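Side-chain contacts in acetylene hydratase Ahy (Pelobacter acetylenicus, PDB 2E7Z), which catalyses the hydration of acetylene to acetaldehyde, using a tungsten-bis(molybdopterin guanine dinucleotide) cofactor and one [4Fe-4S] cluster: residues A[82-87]-A[491-496]; A[370-375]-A[379-384]; A[515-520]-A[526-531]. One frame throughout, in Å; residues are numbered along the deposited sequence. Where two conformers were deposited one is given.

Contact 1: residues A[82-87]-A[491-496]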
loop_
_atom_site.group_PDB
_atom_site.type_symbol
_atom_site.label_atom_id
_atom_site.label_comp_id
_atom_site.label_asym_id
_atom_site.label_seq_id
_atom_site.Cartn_x
_atom_site.Cartn_y
_atom_site.Cartn_z
ATOM N N GLN A 82 -28.573 -1.090 17.281
ATOM C CA GLN A 82 -29.396 -1.901 16.402
ATOM C C GLN A 82 -28.594 -2.423 15.204
ATOM O O GLN A 82 -28.732 -3.588 14.811
ATOM C CB GLN A 82 -30.623 -1.137 15.931
ATOM C CG GLN A 82 -31.593 -2.011 15.147
ATOM C CD GLN A 82 -32.253 -3.111 15.997
ATOM O OE1 GLN A 82 -32.360 -3.006 17.227
ATOM N NE2 GLN A 82 -32.719 -4.162 15.331
ATOM N N ALA A 83 -27.741 -1.563 14.640
ATOM C CA ALA A 83 -26.893 -1.995 13.527
ATOM C C ALA A 83 -26.023 -3.168 13.942
ATOM O O ALA A 83 -25.965 -4.153 13.243
ATOM C CB ALA A 83 -26.019 -0.838 13.034
ATOM N N LEU A 84 -25.395 -3.064 15.105
ATOM C CA LEU A 84 -24.516 -4.120 15.579
ATOM C C LEU A 84 -25.306 -5.398 15.888
ATOM O O LEU A 84 -24.835 -6.502 15.610
ATOM C CB LEU A 84 -23.751 -3.629 16.807
ATOM C CG LEU A 84 -22.726 -2.519 16.557
ATOM C CD1 LEU A 84 -22.595 -1.622 17.801
ATOM C CD2 LEU A 84 -21.410 -3.118 16.168
ATOM N N ASP A 85 -26.500 -5.251 16.473
ATOM C CA ASP A 85 -27.323 -6.424 16.743
ATOM C C ASP A 85 -27.640 -7.163 15.441
ATOM O O ASP A 85 -27.508 -8.389 15.364
ATOM C CB ASP A 85 -28.645 -6.022 17.389
ATOM C CG ASP A 85 -28.511 -5.690 18.876
ATOM O OD1 ASP A 85 -27.410 -5.863 19.465
ATOM O OD2 ASP A 85 -29.541 -5.260 19.444
ATOM N N GLU A 86 -28.032 -6.406 14.417
ATOM C CA GLU A 86 -28.419 -7.020 13.147
ATOM C C GLU A 86 -27.231 -7.610 12.404
ATOM O O GLU A 86 -27.330 -8.682 11.825
ATOM C CB GLU A 86 -29.164 -6.017 12.264
ATOM C CG GLU A 86 -30.520 -5.649 12.879
ATOM C CD GLU A 86 -31.344 -4.677 12.040
ATOM O OE1 GLU A 86 -30.965 -4.391 10.883
ATOM O OE2 GLU A 86 -32.386 -4.176 12.540
ATOM N N ILE A 87 -26.114 -6.891 12.426
ATOM C CA ILE A 87 -24.892 -7.386 11.793
ATOM C C ILE A 87 -24.481 -8.714 12.435
ATOM O O ILE A 87 -24.199 -9.706 11.736
ATOM C CB ILE A 87 -23.792 -6.318 11.847
ATOM C CG1 ILE A 87 -24.127 -5.178 10.880
ATOM C CG2 ILE A 87 -22.441 -6.909 11.482
ATOM C CD1 ILE A 87 -23.326 -3.893 11.148
ATOM N N GLU A 491 -12.652 2.594 15.355
ATOM C CA GLU A 491 -12.663 1.267 14.776
ATOM C C GLU A 491 -12.745 0.203 15.854
ATOM O O GLU A 491 -13.356 -0.848 15.633
ATOM C CB GLU A 491 -11.393 1.079 13.949
ATOM C CG GLU A 491 -11.428 -0.135 13.046
ATOM C CD GLU A 491 -10.096 -0.337 12.330
ATOM O OE1 GLU A 491 -9.133 0.416 12.662
ATOM O OE2 GLU A 491 -9.994 -1.240 11.464
ATOM N N TYR A 492 -12.128 0.465 17.010
ATOM C CA TYR A 492 -12.198 -0.521 18.091
ATOM C C TYR A 492 -13.581 -0.634 18.691
ATOM O O TYR A 492 -13.998 -1.742 19.045
ATOM C CB TYR A 492 -11.157 -0.231 19.178
ATOM C CG TYR A 492 -11.218 -1.277 20.292
ATOM C CD1 TYR A 492 -11.022 -2.635 20.020
ATOM C CD2 TYR A 492 -11.543 -0.918 21.602
ATOM C CE1 TYR A 492 -11.121 -3.606 21.030
ATOM C CE2 TYR A 492 -11.620 -1.890 22.611
ATOM C CZ TYR A 492 -11.427 -3.210 22.315
ATOM O OH TYR A 492 -11.545 -4.137 23.313
ATOM N N TYR A 493 -14.298 0.494 18.769
ATOM C CA TYR A 493 -15.687 0.436 19.205
ATOM C C TYR A 493 -16.465 -0.586 18.365
ATOM O O TYR A 493 -17.123 -1.467 18.910
ATOM C CB TYR A 493 -16.323 1.812 19.120
ATOM C CG TYR A 493 -17.758 1.820 19.517
ATOM C CD1 TYR A 493 -18.130 1.933 20.860
ATOM C CD2 TYR A 493 -18.765 1.694 18.557
ATOM C CE1 TYR A 493 -19.475 1.938 21.223
ATOM C CE2 TYR A 493 -20.097 1.660 18.922
ATOM C CZ TYR A 493 -20.429 1.780 20.258
ATOM O OH TYR A 493 -21.746 1.799 20.644
ATOM N N PHE A 494 -16.401 -0.458 17.041
ATOM C CA PHE A 494 -17.065 -1.396 16.146
ATOM C C PHE A 494 -16.603 -2.831 16.432
ATOM O O PHE A 494 -17.438 -3.721 16.608
ATOM C CB PHE A 494 -16.783 -1.021 14.666
ATOM C CG PHE A 494 -17.172 -2.096 13.681
ATOM C CD1 PHE A 494 -18.476 -2.538 13.577
ATOM C CD2 PHE A 494 -16.207 -2.735 12.897
ATOM C CE1 PHE A 494 -18.847 -3.537 12.685
ATOM C CE2 PHE A 494 -16.580 -3.749 11.989
ATOM C CZ PHE A 494 -17.911 -4.135 11.887
ATOM N N ILE A 495 -15.293 -3.055 16.462
ATOM C CA ILE A 495 -14.798 -4.428 16.621
ATOM C C ILE A 495 -15.244 -5.027 17.969
ATOM O O ILE A 495 -15.715 -6.168 18.030
ATOM C CB ILE A 495 -13.236 -4.466 16.516
ATOM C CG1 ILE A 495 -12.811 -4.184 15.080
ATOM C CG2 ILE A 495 -12.660 -5.828 16.978
ATOM C CD1 ILE A 495 -11.391 -3.583 14.965
ATOM N N ARG A 496 -15.090 -4.267 19.052
ATOM C CA ARG A 496 -15.436 -4.798 20.361
ATOM C C ARG A 496 -16.927 -5.088 20.469
ATOM O O ARG A 496 -17.340 -6.114 21.017
ATOM C CB ARG A 496 -15.033 -3.848 21.481
ATOM C CG ARG A 496 -15.210 -4.521 22.841
ATOM C CD ARG A 496 -14.995 -3.590 24.021
ATOM N NE ARG A 496 -14.751 -4.436 25.204
ATOM C CZ ARG A 496 -15.685 -4.932 26.018
ATOM N NH1 ARG A 496 -16.972 -4.599 25.871
ATOM N NH2 ARG A 496 -15.317 -5.724 27.027
#

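Contact 2: residues A[370-375]-A[379-384]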
loop_
_atom_site.group_PDB
_atom_site.type_symbol
_atom_site.label_atom_id
_atom_site.label_comp_id
_atom_site.label_asym_id
_atom_site.label_seq_id
_atom_site.Cartn_x
_atom_site.Cartn_y
_atom_site.Cartn_z
ATOM N N GLU A 370 9.598 -19.875 12.782
ATOM C CA GLU A 370 10.643 -20.155 13.761
ATOM C C GLU A 370 11.726 -19.072 13.777
ATOM O O GLU A 370 12.148 -18.644 14.854
ATOM C CB GLU A 370 11.239 -21.556 13.548
ATOM C CG GLU A 370 10.221 -22.684 13.733
ATOM C CD GLU A 370 9.415 -22.559 15.024
ATOM O OE1 GLU A 370 10.036 -22.613 16.111
ATOM O OE2 GLU A 370 8.169 -22.396 14.949
ATOM N N PRO A 371 12.195 -18.640 12.593
ATOM C CA PRO A 371 13.156 -17.535 12.524
ATOM C C PRO A 371 12.658 -16.241 13.169
ATOM O O PRO A 371 13.411 -15.552 13.859
ATOM C CB PRO A 371 13.368 -17.361 11.023
ATOM C CG PRO A 371 13.102 -18.738 10.451
ATOM C CD PRO A 371 11.971 -19.259 11.267
ATOM N N SER A 372 11.386 -15.910 12.943
ATOM C CA SER A 372 10.771 -14.736 13.581
ATOM C C SER A 372 10.679 -14.872 15.115
ATOM O O SER A 372 10.894 -13.884 15.845
ATOM C CB SER A 372 9.391 -14.456 12.962
ATOM O OG SER A 372 9.524 -14.137 11.595
ATOM N N GLU A 373 10.310 -16.051 15.609
ATOM C CA GLU A 373 10.288 -16.311 17.051
ATOM C C GLU A 373 11.689 -16.101 17.610
ATOM O O GLU A 373 11.878 -15.546 18.687
ATOM C CB GLU A 373 9.827 -17.750 17.349
ATOM C CG GLU A 373 9.607 -18.055 18.848
ATOM C CD GLU A 373 8.846 -19.359 19.124
ATOM O OE1 GLU A 373 7.804 -19.628 18.477
ATOM O OE2 GLU A 373 9.307 -20.129 20.007
ATOM N N ARG A 374 12.676 -16.565 16.851
ATOM C CA ARG A 374 14.063 -16.547 17.319
ATOM C C ARG A 374 14.587 -15.118 17.439
ATOM O O ARG A 374 15.182 -14.742 18.464
ATOM C CB ARG A 374 14.943 -17.383 16.373
ATOM C CG ARG A 374 16.437 -17.429 16.767
ATOM C CD ARG A 374 17.268 -18.141 15.692
ATOM N NE ARG A 374 17.502 -17.383 14.451
ATOM C CZ ARG A 374 18.391 -16.393 14.329
ATOM N NH1 ARG A 374 19.114 -16.019 15.381
ATOM N NH2 ARG A 374 18.567 -15.770 13.164
ATOM N N VAL A 375 14.334 -14.313 16.407
ATOM C CA VAL A 375 14.950 -13.001 16.290
ATOM C C VAL A 375 14.088 -11.913 16.957
ATOM O O VAL A 375 14.614 -10.997 17.617
ATOM C CB VAL A 375 15.196 -12.643 14.799
ATOM C CG1 VAL A 375 15.614 -11.154 14.631
ATOM C CG2 VAL A 375 16.223 -13.627 14.184
ATOM N N LYS A 379 6.328 -15.233 16.798
ATOM C CA LYS A 379 6.252 -16.302 15.807
ATOM C C LYS A 379 5.571 -15.822 14.534
ATOM O O LYS A 379 6.035 -16.103 13.425
ATOM C CB LYS A 379 5.493 -17.495 16.366
ATOM C CG LYS A 379 5.300 -18.606 15.349
ATOM C CD LYS A 379 4.699 -19.827 16.002
ATOM C CE LYS A 379 4.311 -20.838 14.962
ATOM N NZ LYS A 379 3.710 -22.023 15.611
ATOM N N TYR A 380 4.455 -15.109 14.696
ATOM C CA TYR A 380 3.713 -14.552 13.576
ATOM C C TYR A 380 3.952 -13.043 13.544
ATOM O O TYR A 380 3.192 -12.277 14.128
ATOM C CB TYR A 380 2.210 -14.847 13.710
ATOM C CG TYR A 380 1.897 -16.316 13.609
ATOM C CD1 TYR A 380 1.802 -16.939 12.368
ATOM C CD2 TYR A 380 1.716 -17.091 14.760
ATOM C CE1 TYR A 380 1.487 -18.266 12.258
ATOM C CE2 TYR A 380 1.428 -18.453 14.661
ATOM C CZ TYR A 380 1.321 -19.024 13.398
ATOM O OH TYR A 380 1.002 -20.340 13.222
ATOM N N PHE A 381 5.004 -12.616 12.856
ATOM C CA PHE A 381 5.446 -11.234 12.843
ATOM C C PHE A 381 4.641 -10.602 11.735
ATOM O O PHE A 381 4.879 -10.830 10.561
ATOM C CB PHE A 381 6.957 -11.206 12.573
ATOM C CG PHE A 381 7.547 -9.841 12.350
ATOM C CD1 PHE A 381 6.972 -8.681 12.848
ATOM C CD2 PHE A 381 8.762 -9.730 11.661
ATOM C CE1 PHE A 381 7.568 -7.442 12.618
ATOM C CE2 PHE A 381 9.372 -8.495 11.446
ATOM C CZ PHE A 381 8.778 -7.346 11.933
ATOM N N HIS A 382 3.642 -9.810 12.130
ATOM C CA HIS A 382 2.745 -9.128 11.184
ATOM C C HIS A 382 3.489 -7.887 10.719
ATOM O O HIS A 382 3.224 -6.782 11.186
ATOM C CB HIS A 382 1.436 -8.766 11.876
ATOM C CG HIS A 382 0.422 -8.181 10.955
ATOM N ND1 HIS A 382 0.295 -6.821 10.772
ATOM C CD2 HIS A 382 -0.515 -8.767 10.173
ATOM C CE1 HIS A 382 -0.709 -6.596 9.935
ATOM N NE2 HIS A 382 -1.206 -7.758 9.545
ATOM N N ASN A 383 4.429 -8.081 9.796
ATOM C CA ASN A 383 5.286 -6.989 9.347
ATOM C C ASN A 383 4.600 -6.160 8.269
ATOM O O ASN A 383 4.449 -6.599 7.116
ATOM C CB ASN A 383 6.590 -7.631 8.873
ATOM C CG ASN A 383 7.744 -6.635 8.618
ATOM O OD1 ASN A 383 8.713 -7.019 7.967
ATOM N ND2 ASN A 383 7.665 -5.403 9.113
ATOM N N MET A 384 4.175 -4.956 8.677
ATOM C CA MET A 384 3.430 -3.972 7.854
ATOM C C MET A 384 2.010 -4.467 7.600
ATOM O O MET A 384 1.078 -3.985 8.254
ATOM C CB MET A 384 4.188 -3.611 6.547
ATOM C CG MET A 384 5.701 -3.306 6.720
ATOM S SD MET A 384 6.096 -2.078 7.998
ATOM C CE MET A 384 5.819 -0.558 7.049
#

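Contact 3: residues A[515-520]-A[526-531]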
loop_
_atom_site.group_PDB
_atom_site.type_symbol
_atom_site.label_atom_id
_atom_site.label_comp_id
_atom_site.label_asym_id
_atom_site.label_seq_id
_atom_site.Cartn_x
_atom_site.Cartn_y
_atom_site.Cartn_z
ATOM N N GLU A 515 -8.493 2.431 26.666
ATOM C CA GLU A 515 -7.899 1.331 27.437
ATOM C C GLU A 515 -6.961 0.478 26.588
ATOM O O GLU A 515 -5.929 -0.016 27.060
ATOM C CB GLU A 515 -8.991 0.455 28.060
ATOM C CG GLU A 515 -9.716 1.104 29.225
ATOM C CD GLU A 515 -10.605 0.146 30.023
ATOM O OE1 GLU A 515 -10.594 -1.084 29.803
ATOM O OE2 GLU A 515 -11.335 0.681 30.877
ATOM N N LEU A 516 -7.327 0.278 25.330
ATOM C CA LEU A 516 -6.500 -0.469 24.398
ATOM C C LEU A 516 -5.190 0.268 24.090
ATOM O O LEU A 516 -4.116 -0.364 24.078
ATOM C CB LEU A 516 -7.317 -0.734 23.134
ATOM C CG LEU A 516 -6.571 -1.424 21.977
ATOM C CD1 LEU A 516 -5.994 -2.788 22.420
ATOM C CD2 LEU A 516 -7.545 -1.621 20.827
ATOM N N ILE A 517 -5.268 1.588 23.892
ATOM C CA ILE A 517 -4.058 2.413 23.793
ATOM C C ILE A 517 -3.162 2.225 25.032
ATOM O O ILE A 517 -1.961 1.987 24.917
ATOM C CB ILE A 517 -4.412 3.916 23.551
ATOM C CG1 ILE A 517 -4.902 4.133 22.108
ATOM C CG2 ILE A 517 -3.202 4.783 23.874
ATOM C CD1 ILE A 517 -5.595 5.508 21.875
ATOM N N ASN A 518 -3.748 2.296 26.214
ATOM C CA ASN A 518 -2.948 2.166 27.424
ATOM C C ASN A 518 -2.334 0.791 27.521
ATOM O O ASN A 518 -1.236 0.654 28.065
ATOM C CB ASN A 518 -3.796 2.502 28.654
ATOM C CG ASN A 518 -3.965 3.983 28.828
ATOM O OD1 ASN A 518 -3.104 4.752 28.430
ATOM N ND2 ASN A 518 -5.079 4.391 29.430
ATOM N N TYR A 519 -3.016 -0.216 26.982
ATOM C CA TYR A 519 -2.421 -1.560 26.919
ATOM C C TYR A 519 -1.230 -1.617 25.945
ATOM O O TYR A 519 -0.167 -2.148 26.276
ATOM C CB TYR A 519 -3.478 -2.611 26.549
ATOM C CG TYR A 519 -2.884 -4.019 26.465
ATOM C CD1 TYR A 519 -2.362 -4.660 27.586
ATOM C CD2 TYR A 519 -2.821 -4.693 25.239
ATOM C CE1 TYR A 519 -1.792 -5.924 27.478
ATOM C CE2 TYR A 519 -2.275 -5.964 25.131
ATOM C CZ TYR A 519 -1.767 -6.567 26.254
ATOM O OH TYR A 519 -1.206 -7.824 26.133
ATOM N N ARG A 520 -1.398 -1.035 24.752
ATOM C CA ARG A 520 -0.312 -0.983 23.784
ATOM C C ARG A 520 0.962 -0.380 24.410
ATOM O O ARG A 520 2.061 -0.891 24.193
ATOM C CB ARG A 520 -0.792 -0.198 22.556
ATOM C CG ARG A 520 0.221 0.106 21.476
ATOM C CD ARG A 520 0.568 -1.129 20.618
ATOM N NE ARG A 520 1.257 -0.665 19.399
ATOM C CZ ARG A 520 2.317 -1.233 18.814
ATOM N NH1 ARG A 520 2.934 -2.324 19.299
ATOM N NH2 ARG A 520 2.816 -0.644 17.741
ATOM N N MET A 526 3.639 4.226 31.392
ATOM C CA MET A 526 2.859 5.452 31.212
ATOM C C MET A 526 1.459 5.159 30.721
ATOM O O MET A 526 1.238 4.187 29.986
ATOM C CB MET A 526 3.521 6.395 30.198
ATOM C CG MET A 526 4.879 6.955 30.644
ATOM S SD MET A 526 5.518 8.104 29.419
ATOM C CE MET A 526 6.587 7.022 28.479
ATOM N N GLU A 527 0.518 6.033 31.082
ATOM C CA GLU A 527 -0.778 6.043 30.423
ATOM C C GLU A 527 -0.775 7.168 29.380
ATOM O O GLU A 527 0.166 7.973 29.324
ATOM C CB GLU A 527 -1.914 6.238 31.427
ATOM C CG GLU A 527 -2.155 4.994 32.286
ATOM C CD GLU A 527 -3.318 5.111 33.263
ATOM O OE1 GLU A 527 -4.046 6.137 33.280
ATOM O OE2 GLU A 527 -3.487 4.142 34.037
ATOM N N TRP A 528 -1.838 7.254 28.584
ATOM C CA TRP A 528 -1.866 8.146 27.432
ATOM C C TRP A 528 -1.690 9.639 27.775
ATOM O O TRP A 528 -1.028 10.380 27.035
ATOM C CB TRP A 528 -3.140 7.880 26.627
ATOM C CG TRP A 528 -3.376 8.849 25.512
ATOM C CD1 TRP A 528 -4.423 9.722 25.412
ATOM C CD2 TRP A 528 -2.547 9.070 24.349
ATOM N NE1 TRP A 528 -4.313 10.461 24.248
ATOM C CE2 TRP A 528 -3.162 10.094 23.595
ATOM C CE3 TRP A 528 -1.340 8.504 23.884
ATOM C CZ2 TRP A 528 -2.628 10.561 22.388
ATOM C CZ3 TRP A 528 -0.810 8.973 22.684
ATOM C CH2 TRP A 528 -1.470 9.992 21.947
ATOM N N GLU A 529 -2.251 10.091 28.894
ATOM C CA GLU A 529 -2.108 11.499 29.250
ATOM C C GLU A 529 -0.649 11.924 29.307
ATOM O O GLU A 529 -0.280 12.987 28.813
ATOM C CB GLU A 529 -2.823 11.811 30.574
ATOM C CG GLU A 529 -2.502 13.189 31.082
ATOM C CD GLU A 529 -3.447 13.693 32.154
ATOM O OE1 GLU A 529 -4.319 12.927 32.626
ATOM O OE2 GLU A 529 -3.307 14.880 32.523
ATOM N N GLU A 530 0.195 11.074 29.896
ATOM C CA GLU A 530 1.616 11.364 29.979
ATOM C C GLU A 530 2.357 11.036 28.668
ATOM O O GLU A 530 3.187 11.821 28.199
ATOM C CB GLU A 530 2.222 10.567 31.131
ATOM C CG GLU A 530 3.708 10.816 31.353
ATOM C CD GLU A 530 4.309 10.015 32.524
ATOM O OE1 GLU A 530 3.619 9.146 33.133
ATOM O OE2 GLU A 530 5.492 10.270 32.847
ATOM N N TYR A 531 2.000 9.914 28.059
ATOM C CA TYR A 531 2.688 9.427 26.878
ATOM C C TYR A 531 2.644 10.429 25.740
ATOM O O TYR A 531 3.631 10.589 25.039
ATOM C CB TYR A 531 2.053 8.122 26.421
ATOM C CG TYR A 531 2.886 7.336 25.444
ATOM C CD1 TYR A 531 3.919 6.508 25.885
ATOM C CD2 TYR A 531 2.614 7.374 24.079
ATOM C CE1 TYR A 531 4.677 5.755 25.000
ATOM C CE2 TYR A 531 3.358 6.627 23.182
ATOM C CZ TYR A 531 4.397 5.821 23.643
ATOM O OH TYR A 531 5.147 5.053 22.769
HETATM O O HOH W 1 -0.417 2.134 30.179
HETATM O O HOH W 2 -5.554 6.685 30.998
#

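Contact 1: residues A[82-87]-A[491-496]
Leu84 turns its CG opposite its own carbonyl carbon (chi1 -68°), while Phe494 carries its ring opposite its backbone N (chi1 167°). These two settings bring a leucine methyl and an aromatic ring together between helix 80-98 and helix 491-501. The CB of Leu84 points toward the second helix. Its two methyls then divide the work. CD2 goes to Phe494, where it lies 4.0 Å from CD1 of the ring. The same CD2 of Leu84 is also 4.0 Å from the backbone O of Phe494. CD1 of Leu84 goes to Tyr493 and stops 4.3 Å from CE2. Both methyls meet their rings obliquely. The two methyls of Leu84 thus contact two consecutive aromatic residues, one each. Neither ring starts from a CB aimed at the first helix; each reaches over with its outer part.

Ile87 lies one turn further along helix 80-98. It also faces the second helix but stays looser. Leu454 of strand 452-455 packs against Ala83, Ile87 and Phe494.

Polar groups sit around this apolar centre. Gln82 and Glu86, one turn apart on the first helix, are joined by a nearly straight bond of 2.8 Å from NE2 of Gln82 to OE2 of Glu86. Asp85 forms a salt bridge with Arg501, which ties the two helices at one side. The Phe494 side chain is about 5 Å from that of Tyr439, a cofactor-binding residue. Between residues 82-87 and 491-496 themselves the side-chain contacts are apolar, with neither a hydrogen bond nor a salt bridge. The fit therefore probably rests on dispersion and on the burial of Leu84, Phe494 and Tyr493.

Contact 2: residues A[370-375]-A[379-384]
Ser372, Glu370 and Glu373 near the end of helix 369-376 meet Lys379 and Phe381 on the loop that folds back on it. The loop goes on into an inverse gamma turn centred on His382. Where it passes the helix, the CA atoms of Glu373 and Lys379 are only 4.2 Å apart.

The van der Waals contacts come first. CB of Ser372 lies 3.8 Å from the backbone O of Lys379. It also makes a nonpolar contact with CB of Phe381. The Phe381 CB points toward the helix, but the ring leads away from it. One face of that ring has CB of Asn383 over its centre, 3.7 Å above the plane. Arg147 and Pro327 also touch this side chain, so the ring lies in the protein interior.

Charged groups make the outer part. Lys379 is fully extended. Glu373 crosses it obliquely, but its carboxylate is doubtful, because two conformers were deposited. Glu370 bends at chi2 (-49°), which brings its carboxylate alongside the far end of the lysine. OE2 of Glu370 comes within 4.2 Å of CE of Lys379. The distance from OE2 of Glu370 to NZ of Lys379 is 4.5 Å, too long for a salt bridge. The ammonium group instead forms one with Glu341. Glu370 would probably still favour the positive charge from a distance.

The hydroxyl is the remaining polar group. Ser372 OG is hydrogen-bonded to the carbonyl of Leu368, one turn back, and has a weak bond with Arg147. Toward the loop it makes only a van der Waals approach: OG lies near the plane of the Phe381 ring, at its edge, and is 4.0 Å from CB of Phe381.

Contact 3: residues A[515-520]-A[526-531]
Asn518 and Trp528 make the tight part of this contact. OD1 of Asn518 accepts a bond of 2.8 Å from the backbone N of Trp528. The donor lies in the carbonyl plane, but the bond is bent, with an N-H...O angle of 133°. With CG opposite the carbonyl carbon (chi1 -78°), the Asn518 amide reaches the start of helix 528-531. OD1 of Asn518 is also close to the Glu527 backbone, 3.3 Å from CA. On the buried side, CG2 of Ile517 packs 4.1 Å from CB of Trp528. The indole then leads away to Pro463 and Val465.

The other side is looser and bridged by water. Glu527 is exposed, and its extended side chain crosses Asn518 obliquely without a direct bond. One water accepts from ND2 of Asn518 and donates to OE1 of Glu527, at 2.8 Å from each. The Asn518 amide is thus held through OD1 by Trp528 N and through ND2 by this water, which should fix its rotation. A second water donates to two backbone carbonyls. This second water lies 2.7 Å from O of Asn518 and 2.6 Å from O of Met526.

Glu527 is the N-cap residue, yet the Asn518 side chain takes up the first amide after it. The N-terminus of a helix cannot bond that amide through its own backbone. The contact joins two short consecutive helices, 513-520 and 528-531, across a loop.

The three contacts lie apart in a single chain. Contact 2 is nested inside the long loop closed by contact 1, and contact 3 follows both. Contacts 1 and 3 have centres 23 Å apart but touch, since CD2 of Leu516 packs 3.7 Å from CD1 of Tyr492. Helices 491-501 and 513-520 are consecutive, and this packing runs across them. Contact 2 stands off, with its centre about 31 Å from contact 1 and 25 Å from contact 3. Contact 1 joins distant sequence across the molybdopterin oxidoreductase region, near cofactor-binding Tyr439. Contacts 2 and 3 join parts close in sequence. In contact 3 the Ile517 side chain is about 7 Å from that of cofactor-binding Arg462, whereas contact 2 is remote from the known sites.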